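Local atomic coordinates of fibronectin type III domain-containing protein (Simiduia agarivorans, PDB entry 6P2K), a protein that is a glycoside hydrolase of family 74 built on seven-bladed beta-propellers, and probably cleaves the glucan backbone of xyloglucan. Residues I105-K108 against H114-A117. Numbering follows the deposited sequence.
Sequences IAFK and HIIA
Ala-106 and Ile-116 form the hydrogen-bonded pair of an antiparallel hairpin, Ala-106 N reaching Ile-116 O at 3.0 Å and Ile-116 N reaching Ala-106 O at 2.9 Å, while the strand axes approach to 4.8 Å. Lys-108 N adds a more bent bond to His-114 O (3.0 Å, 143° at the hydrogen). Side chains alternate between the two faces of the sheet. On one, Phe-107 and Ile-115, a non-hydrogen-bonded pair, lie side by side: Ile-115 CG2 sits over the ring face of Phe-107 in a CH-pi contact, 4.2 Å from the centroid, and Ile-115 CG1 meets Phe-107 CD2 at 3.6 Å. With chi1 at -41°, CG1 of Ile-115 lies beside the backbone N, and the single methyl CG2 serves both neighbours, touching Ile-105 CG2 (3.7 Å) as well as the ring. This apolar face packs against strand 60-66, where Ala-62 and Ala-64 are small enough to admit the larger side chains. On the other face Ala-106 and Ile-116 both rest on Val-169 of strand 166-171, and Ile-116, the longer of the two, also reaches Phe-171 and Val-141. Near the turn, the aliphatic part of Lys-108 crosses His-114, their CB atoms 3.6 Å apart. The extended lysine carries NZ on to Asn-177 OD1, whereas His-114 NE2 bonds Gly-193 O, so both atoms find hydrogen-bond partners outside the hairpin. Strands 102-108 and 114-119 begin a four-stranded antiparallel sheet in 1-2-3-4 order, the up-and-down meander of a beta-propeller blade, packed face to face between neighbouring blades.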
ATOM      1  N   ILE B 105     -20.436  -6.087 -59.558  1.00 43.30           N
ATOM      2  CA  ILE B 105     -20.353  -7.123 -60.584  1.00 46.35           C
ATOM      3  C   ILE B 105     -21.463  -8.133 -60.324  1.00 45.44           C
ATOM      4  O   ILE B 105     -21.624  -8.608 -59.195  1.00 46.16           O
ATOM      5  CB  ILE B 105     -18.980  -7.827 -60.604  1.00 43.01           C
ATOM      6  CG1 ILE B 105     -17.842  -6.807 -60.582  1.00 40.66           C
ATOM      7  CG2 ILE B 105     -18.859  -8.715 -61.831  1.00 42.90           C
ATOM      8  CD1 ILE B 105     -16.667  -7.228 -59.721  1.00 37.08           C
ATOM      9  N   ALA B 106     -22.231  -8.457 -61.364  1.00 42.67           N
ATOM     10  CA  ALA B 106     -23.355  -9.373 -61.231  1.00 46.05           C
ATOM     11  C   ALA B 106     -23.417 -10.295 -62.440  1.00 48.58           C
ATOM     12  O   ALA B 106     -23.205  -9.859 -63.576  1.00 47.81           O
ATOM     13  CB  ALA B 106     -24.681  -8.615 -61.082  1.00 47.88           C
ATOM     14  N   PHE B 107     -23.716 -11.566 -62.187  1.00 48.98           N
ATOM     15  CA  PHE B 107     -23.815 -12.584 -63.222  1.00 53.76           C
ATOM     16  C   PHE B 107     -25.274 -12.925 -63.504  1.00 55.79           C
ATOM     17  O   PHE B 107     -26.160 -12.720 -62.671  1.00 55.13           O
ATOM     18  CB  PHE B 107     -23.059 -13.852 -62.813  1.00 53.23           C
ATOM     19  CG  PHE B 107     -21.593 -13.637 -62.567  1.00 50.63           C
ATOM     20  CD1 PHE B 107     -21.135 -13.258 -61.318  1.00 47.38           C
ATOM     21  CD2 PHE B 107     -20.675 -13.819 -63.585  1.00 52.01           C
ATOM     22  CE1 PHE B 107     -19.789 -13.062 -61.089  1.00 45.52           C
ATOM     23  CE2 PHE B 107     -19.328 -13.625 -63.361  1.00 49.97           C
ATOM     24  CZ  PHE B 107     -18.885 -13.246 -62.110  1.00 45.37           C
ATOM     25  N   LYS B 108     -25.511 -13.462 -64.691  1.00 57.35           N
ATOM     26  CA  LYS B 108     -26.859 -13.870 -65.071  1.00 58.99           C
ATOM     27  C   LYS B 108     -27.149 -15.264 -64.524  1.00 60.03           C
ATOM     28  O   LYS B 108     -26.308 -16.159 -64.650  1.00 60.85           O
ATOM     29  CB  LYS B 108     -27.013 -13.854 -66.588  1.00 60.85           C
ATOM     30  CG  LYS B 108     -28.368 -14.320 -67.094  1.00 65.43           C
ATOM     31  CD  LYS B 108     -28.532 -13.999 -68.573  1.00 66.63           C
ATOM     32  CE  LYS B 108     -29.666 -14.794 -69.197  1.00 71.16           C
ATOM     33  NZ  LYS B 108     -29.776 -14.544 -70.664  1.00 71.04           N
ATOM     34  N   HIS B 114     -22.749 -14.231 -69.066  1.00 62.39           N
ATOM     35  CA  HIS B 114     -23.360 -12.910 -69.123  1.00 63.55           C
ATOM     36  C   HIS B 114     -23.056 -12.196 -67.813  1.00 59.11           C
ATOM     37  O   HIS B 114     -23.566 -12.580 -66.755  1.00 53.00           O
ATOM     38  CB  HIS B 114     -24.862 -13.007 -69.368  1.00 69.94           C
ATOM     39  CG  HIS B 114     -25.487 -11.715 -69.792  1.00 75.14           C
ATOM     40  ND1 HIS B 114     -26.133 -11.561 -71.000  1.00 78.62           N
ATOM     41  CD2 HIS B 114     -25.560 -10.513 -69.171  1.00 73.50           C
ATOM     42  CE1 HIS B 114     -26.578 -10.321 -71.104  1.00 79.72           C
ATOM     43  NE2 HIS B 114     -26.244  -9.664 -70.008  1.00 76.98           N
ATOM     44  N   ILE B 115     -22.212 -11.169 -67.881  1.00 58.99           N
ATOM     45  CA  ILE B 115     -21.782 -10.424 -66.705  1.00 54.68           C
ATOM     46  C   ILE B 115     -22.104  -8.952 -66.909  1.00 53.72           C
ATOM     47  O   ILE B 115     -22.084  -8.439 -68.032  1.00 56.71           O
ATOM     48  CB  ILE B 115     -20.274 -10.610 -66.423  1.00 48.36           C
ATOM     49  CG1 ILE B 115     -19.857 -12.061 -66.653  1.00 54.36           C
ATOM     50  CG2 ILE B 115     -19.937 -10.188 -65.002  1.00 45.41           C
ATOM     51  CD1 ILE B 115     -18.389 -12.228 -66.958  1.00 50.69           C
ATOM     52  N   ILE B 116     -22.405  -8.273 -65.808  1.00 52.41           N
ATOM     53  CA  ILE B 116     -22.603  -6.831 -65.792  1.00 52.28           C
ATOM     54  C   ILE B 116     -21.629  -6.237 -64.785  1.00 46.71           C
ATOM     55  O   ILE B 116     -21.590  -6.666 -63.625  1.00 44.55           O
ATOM     56  CB  ILE B 116     -24.055  -6.457 -65.442  1.00 53.28           C
ATOM     57  CG1 ILE B 116     -25.005  -6.886 -66.561  1.00 53.79           C
ATOM     58  CG2 ILE B 116     -24.173  -4.969 -65.175  1.00 51.51           C
ATOM     59  CD1 ILE B 116     -26.460  -6.616 -66.263  1.00 55.10           C
ATOM     60  N   ALA B 117     -20.833  -5.271 -65.233  1.00 52.62           N
ATOM     61  CA  ALA B 117     -19.939  -4.516 -64.364  1.00 51.11           C
ATOM     62  C   ALA B 117     -20.397  -3.067 -64.372  1.00 50.01           C
ATOM     63  O   ALA B 117     -20.480  -2.446 -65.437  1.00 47.97           O
ATOM     64  CB  ALA B 117     -18.483  -4.634 -64.817  1.00 44.34           C
TER